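Pyridoxal kinase (Entamoeba histolytica, PDB 4S1H) probably phosphorylates pyridoxal with ATP to give pyridoxal 5'-phosphate, as a magnesium-dependent kinase of the ribokinase clan that is crystallised here with ADP. Local coordinates at residues I31-N43 and S53-L67. Numbering follows the deposited sequence.
Sequences IQSIFVLTTHLAN and SGVLLNDFISIMDSL
Val36 meets Phe60, Ile63, Met64 and Leu67 with its two methyls, and shows how one branched residue of a strand can engage two turns of a covering helix. Its CG1, anti to the backbone N (chi1 177°), reaches the Phe60 ring obliquely, 3.7 Å from CE1, and the two side chains cross at about a right angle. CG2 turns to Leu67 and Met64: it lies 3.9 Å from CD1 of Leu67 and 4.1 Å from SD of Met64, which bends at chi2 and chi3 bring there. The first torsion of Met64 (chi1 -63°) sets its CG over one face of Phe60, offset toward the rim. CG2 of Ile63 touches both methyls of Val36. Two residues earlier on the same face of the strand, Ile34 presents CG2 to CD1 of Leu67 at 3.9 Å, the two side chains sliding past each other in opposite directions. Strand 33-37 and helix 57-67 run nearly antiparallel (162°), their axes 9.8 Å apart, so this apolar row follows the helix lengthwise.

Beyond it the contact becomes backbone pairing. Val55 N donates to Thr38 O (2.9 Å), while Val55 CG2 packs 3.5 Å from Leu37 O, a buried carbonyl without a polar partner. His40 N bonds to Ser53 O at 3.0 Å; a water bridges His40 O and Ser53 N, whose direct bond is weak.

Thr39 OG1 accepts from Tyr11 N, beside the pyridoxal phosphate-binding Ser10, and Ser53 OG bonds Asp59 of the second subunit. Strand 52-54, outermost in the sheet within this chain, lies antiparallel to strand 33-41, which pairs in parallel with strand 5-9; helix 57-69 covers one face next to helix 87-100, and helix 18-28 packs against Phe35 and Leu37.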
loop_
_atom_site.group_PDB
_atom_site.type_symbol
_atom_site.label_atom_id
_atom_site.label_comp_id
_atom_site.label_asym_id
_atom_site.label_seq_id
_atom_site.Cartn_x
_atom_site.Cartn_y
_atom_site.Cartn_z
ATOM N N ILE A 31 12.639 1.375 -1.215
ATOM C CA ILE A 31 12.833 2.508 -0.296
ATOM C C ILE A 31 11.850 2.278 0.870
ATOM O O ILE A 31 10.627 2.326 0.697
ATOM C CB ILE A 31 12.622 3.855 -1.006
ATOM C CG1 ILE A 31 13.661 4.066 -2.149
ATOM C CG2 ILE A 31 12.693 4.969 0.027
ATOM C CD1 ILE A 31 13.359 5.219 -3.087
ATOM N N GLN A 32 12.395 1.935 2.035
ATOM C CA GLN A 32 11.552 1.619 3.180
ATOM C C GLN A 32 10.839 2.893 3.637
ATOM O O GLN A 32 11.486 3.914 3.914
ATOM C CB GLN A 32 12.364 1.032 4.311
ATOM C CG GLN A 32 11.460 0.586 5.443
ATOM C CD GLN A 32 12.158 -0.240 6.494
ATOM O OE1 GLN A 32 12.914 -1.154 6.171
ATOM N NE2 GLN A 32 11.897 0.064 7.762
ATOM N N SER A 33 9.506 2.829 3.697
ATOM C CA SER A 33 8.666 4.016 3.917
ATOM C C SER A 33 7.507 3.743 4.872
ATOM O O SER A 33 7.052 2.600 4.986
ATOM C CB SER A 33 8.117 4.491 2.584
ATOM O OG SER A 33 9.184 4.705 1.670
ATOM N N ILE A 34 7.081 4.793 5.553
ATOM C CA ILE A 34 5.889 4.810 6.361
ATOM C C ILE A 34 4.782 5.463 5.530
ATOM O O ILE A 34 4.970 6.563 5.007
ATOM C CB ILE A 34 6.111 5.622 7.654
ATOM C CG1 ILE A 34 7.283 5.070 8.476
ATOM C CG2 ILE A 34 4.828 5.680 8.465
ATOM C CD1 ILE A 34 7.713 5.999 9.605
ATOM N N PHE A 35 3.631 4.802 5.444
ATOM C CA PHE A 35 2.484 5.292 4.682
ATOM C C PHE A 35 1.307 5.566 5.614
ATOM O O PHE A 35 0.543 4.641 5.982
ATOM C CB PHE A 35 2.083 4.326 3.567
ATOM C CG PHE A 35 3.185 4.004 2.608
ATOM C CD1 PHE A 35 4.087 2.958 2.860
ATOM C CD2 PHE A 35 3.354 4.755 1.443
ATOM C CE1 PHE A 35 5.111 2.670 1.959
ATOM C CE2 PHE A 35 4.362 4.426 0.543
ATOM C CZ PHE A 35 5.259 3.424 0.814
ATOM N N VAL A 36 1.189 6.799 6.069
ATOM C CA VAL A 36 0.100 7.216 6.899
ATOM C C VAL A 36 -1.034 7.663 5.983
ATOM O O VAL A 36 -0.870 8.510 5.124
ATOM C CB VAL A 36 0.489 8.336 7.881
ATOM C CG1 VAL A 36 -0.725 8.776 8.682
ATOM C CG2 VAL A 36 1.618 7.871 8.780
ATOM N N LEU A 37 -2.198 7.099 6.149
ATOM C CA LEU A 37 -3.360 7.395 5.285
ATOM C C LEU A 37 -4.192 8.579 5.775
ATOM O O LEU A 37 -4.370 8.807 6.963
ATOM C CB LEU A 37 -4.259 6.151 5.165
ATOM C CG LEU A 37 -3.510 4.839 4.880
ATOM C CD1 LEU A 37 -4.550 3.731 4.715
ATOM C CD2 LEU A 37 -2.559 4.920 3.695
ATOM N N THR A 38 -4.702 9.367 4.836
ATOM C CA THR A 38 -5.623 10.449 5.170
ATOM C C THR A 38 -7.087 10.143 4.780
ATOM O O THR A 38 -7.996 10.902 5.147
ATOM C CB THR A 38 -5.261 11.762 4.456
ATOM O OG1 THR A 38 -5.323 11.550 3.050
ATOM C CG2 THR A 38 -3.866 12.195 4.813
ATOM N N THR A 39 -7.285 9.058 4.021
ATOM C CA THR A 39 -8.613 8.516 3.665
ATOM C C THR A 39 -8.547 7.004 3.611
ATOM O O THR A 39 -7.467 6.438 3.484
ATOM C CB THR A 39 -9.107 8.969 2.280
ATOM O OG1 THR A 39 -8.343 8.357 1.228
ATOM C CG2 THR A 39 -9.006 10.495 2.127
ATOM N N HIS A 40 -9.714 6.380 3.684
ATOM C CA HIS A 40 -9.884 4.962 3.348
ATOM C C HIS A 40 -11.129 4.850 2.469
ATOM O O HIS A 40 -12.238 4.651 2.969
ATOM C CB HIS A 40 -9.983 4.131 4.636
ATOM C CG HIS A 40 -10.173 2.655 4.411
ATOM N ND1 HIS A 40 -10.838 1.855 5.314
ATOM C CD2 HIS A 40 -9.797 1.833 3.401
ATOM C CE1 HIS A 40 -10.866 0.611 4.882
ATOM N NE2 HIS A 40 -10.241 0.561 3.732
ATOM N N LEU A 41 -10.934 4.988 1.152
ATOM C CA LEU A 41 -12.028 4.954 0.193
ATOM C C LEU A 41 -11.983 3.687 -0.639
ATOM O O LEU A 41 -10.925 3.117 -0.848
ATOM C CB LEU A 41 -11.926 6.128 -0.775
ATOM C CG LEU A 41 -11.750 7.488 -0.094
ATOM C CD1 LEU A 41 -11.574 8.566 -1.144
ATOM C CD2 LEU A 41 -12.944 7.796 0.786
ATOM N N ALA A 42 -13.126 3.273 -1.141
ATOM C CA ALA A 42 -13.203 2.099 -2.007
ATOM C C ALA A 42 -12.457 2.295 -3.304
ATOM O O ALA A 42 -11.801 1.408 -3.802
ATOM C CB ALA A 42 -14.647 1.784 -2.324
ATOM N N ASN A 43 -12.618 3.503 -3.867
ATOM C CA ASN A 43 -12.109 3.822 -5.196
ATOM C C ASN A 43 -11.974 5.348 -5.306
ATOM O O ASN A 43 -12.370 6.066 -4.400
ATOM C CB ASN A 43 -13.053 3.256 -6.259
ATOM C CG ASN A 43 -14.522 3.515 -5.951
ATOM O OD1 ASN A 43 -15.265 2.614 -5.544
ATOM N ND2 ASN A 43 -14.946 4.777 -6.120
ATOM N N SER A 53 -14.504 6.770 4.171
ATOM C CA SER A 53 -14.413 8.035 4.930
ATOM C C SER A 53 -12.998 8.588 4.971
ATOM O O SER A 53 -12.010 7.858 4.831
ATOM C CB SER A 53 -14.862 7.859 6.393
ATOM O OG SER A 53 -16.274 7.763 6.526
ATOM N N GLY A 54 -12.919 9.894 5.217
ATOM C CA GLY A 54 -11.680 10.564 5.570
ATOM C C GLY A 54 -11.224 10.070 6.928
ATOM O O GLY A 54 -12.056 9.746 7.787
ATOM N N VAL A 55 -9.913 10.044 7.122
ATOM C CA VAL A 55 -9.335 9.748 8.415
ATOM C C VAL A 55 -9.624 10.871 9.425
ATOM O O VAL A 55 -9.540 12.061 9.086
ATOM C CB VAL A 55 -7.841 9.406 8.274
ATOM C CG1 VAL A 55 -7.128 9.356 9.624
ATOM C CG2 VAL A 55 -7.694 8.067 7.526
ATOM N N LEU A 56 -10.021 10.490 10.636
ATOM C CA LEU A 56 -10.372 11.467 11.672
ATOM C C LEU A 56 -9.115 11.957 12.381
ATOM O O LEU A 56 -8.138 11.198 12.569
ATOM C CB LEU A 56 -11.315 10.846 12.704
ATOM C CG LEU A 56 -12.667 10.347 12.222
ATOM C CD1 LEU A 56 -13.355 9.620 13.366
ATOM C CD2 LEU A 56 -13.500 11.511 11.707
ATOM N N LEU A 57 -9.126 13.240 12.753
ATOM C CA LEU A 57 -7.988 13.847 13.419
ATOM C C LEU A 57 -7.463 13.022 14.605
ATOM O O LEU A 57 -6.250 12.847 14.753
ATOM C CB LEU A 57 -8.362 15.226 13.926
ATOM C CG LEU A 57 -7.280 16.047 14.627
ATOM C CD1 LEU A 57 -6.043 16.205 13.751
ATOM C CD2 LEU A 57 -7.869 17.393 15.026
ATOM N N ASN A 58 -8.360 12.544 15.467
ATOM C CA ASN A 58 -7.883 11.832 16.666
ATOM C C ASN A 58 -7.103 10.564 16.313
ATOM O O ASN A 58 -6.094 10.227 16.955
ATOM C CB ASN A 58 -9.026 11.554 17.642
ATOM C CG ASN A 58 -9.964 10.463 17.166
ATOM O OD1 ASN A 58 -10.662 10.621 16.163
ATOM N ND2 ASN A 58 -9.980 9.337 17.885
ATOM N N ASP A 59 -7.553 9.869 15.268
ATOM C CA ASP A 59 -6.863 8.686 14.780
ATOM C C ASP A 59 -5.514 9.042 14.149
ATOM O O ASP A 59 -4.523 8.360 14.362
ATOM C CB ASP A 59 -7.748 7.892 13.794
ATOM C CG ASP A 59 -8.950 7.245 14.488
ATOM O OD1 ASP A 59 -8.807 6.778 15.637
ATOM O OD2 ASP A 59 -10.058 7.246 13.904
ATOM N N PHE A 60 -5.468 10.124 13.381
ATOM C CA PHE A 60 -4.227 10.582 12.809
ATOM C C PHE A 60 -3.187 10.914 13.907
ATOM O O PHE A 60 -2.022 10.516 13.821
ATOM C CB PHE A 60 -4.552 11.791 11.907
ATOM C CG PHE A 60 -3.379 12.367 11.180
ATOM C CD1 PHE A 60 -2.870 11.760 10.039
ATOM C CD2 PHE A 60 -2.759 13.499 11.643
ATOM C CE1 PHE A 60 -1.778 12.304 9.355
ATOM C CE2 PHE A 60 -1.680 14.075 10.956
ATOM C CZ PHE A 60 -1.186 13.472 9.820
ATOM N N ILE A 61 -3.610 11.657 14.928
ATOM C CA ILE A 61 -2.748 11.959 16.071
ATOM C C ILE A 61 -2.277 10.700 16.787
ATOM O O ILE A 61 -1.094 10.544 17.108
ATOM C CB ILE A 61 -3.452 12.945 17.044
ATOM C CG1 ILE A 61 -3.603 14.309 16.367
ATOM C CG2 ILE A 61 -2.695 13.083 18.338
ATOM C CD1 ILE A 61 -4.489 15.267 17.129
ATOM N N SER A 62 -3.194 9.770 17.007
ATOM C CA SER A 62 -2.859 8.514 17.655
ATOM C C SER A 62 -1.779 7.763 16.885
ATOM O O SER A 62 -0.810 7.240 17.466
ATOM C CB SER A 62 -4.101 7.636 17.727
ATOM O OG SER A 62 -3.824 6.449 18.403
ATOM N N ILE A 63 -1.958 7.680 15.578
ATOM C CA ILE A 63 -0.941 7.088 14.695
ATOM C C ILE A 63 0.416 7.808 14.766
ATOM O O ILE A 63 1.448 7.161 14.970
ATOM C CB ILE A 63 -1.432 7.046 13.240
ATOM C CG1 ILE A 63 -2.537 5.994 13.127
ATOM C CG2 ILE A 63 -0.296 6.778 12.253
ATOM C CD1 ILE A 63 -3.410 6.150 11.910
ATOM N N MET A 64 0.416 9.133 14.655
ATOM C CA MET A 64 1.690 9.849 14.643
ATOM C C MET A 64 2.410 9.733 15.994
ATOM O O MET A 64 3.632 9.518 16.048
ATOM C CB MET A 64 1.494 11.305 14.234
ATOM C CG MET A 64 0.960 11.465 12.819
ATOM S SD MET A 64 2.041 10.830 11.533
ATOM C CE MET A 64 3.355 12.041 11.569
ATOM N N ASP A 65 1.649 9.793 17.082
ATOM C CA ASP A 65 2.204 9.592 18.431
ATOM C C ASP A 65 2.800 8.196 18.589
ATOM O O ASP A 65 3.857 8.040 19.156
ATOM C CB ASP A 65 1.139 9.773 19.504
ATOM C CG ASP A 65 0.704 11.231 19.670
ATOM O OD1 ASP A 65 1.343 12.167 19.112
ATOM O OD2 ASP A 65 -0.273 11.428 20.408
ATOM N N SER A 66 2.114 7.191 18.066
ATOM C CA SER A 66 2.601 5.793 18.162
ATOM C C SER A 66 3.912 5.589 17.384
ATOM O O SER A 66 4.834 4.923 17.858
ATOM C CB SER A 66 1.519 4.876 17.616
ATOM O OG SER A 66 1.838 3.511 17.825
ATOM N N LEU A 67 4.002 6.187 16.194
ATOM C CA LEU A 67 5.256 6.150 15.415
ATOM C C LEU A 67 6.394 6.776 16.194
ATOM O O LEU A 67 7.491 6.254 16.186
ATOM C CB LEU A 67 5.108 6.843 14.070
ATOM C CG LEU A 67 4.113 6.181 13.113
ATOM C CD1 LEU A 67 3.820 7.105 11.941
ATOM C CD2 LEU A 67 4.563 4.842 12.583
HETATM O O HOH W 1 -13.486 4.299 5.314
#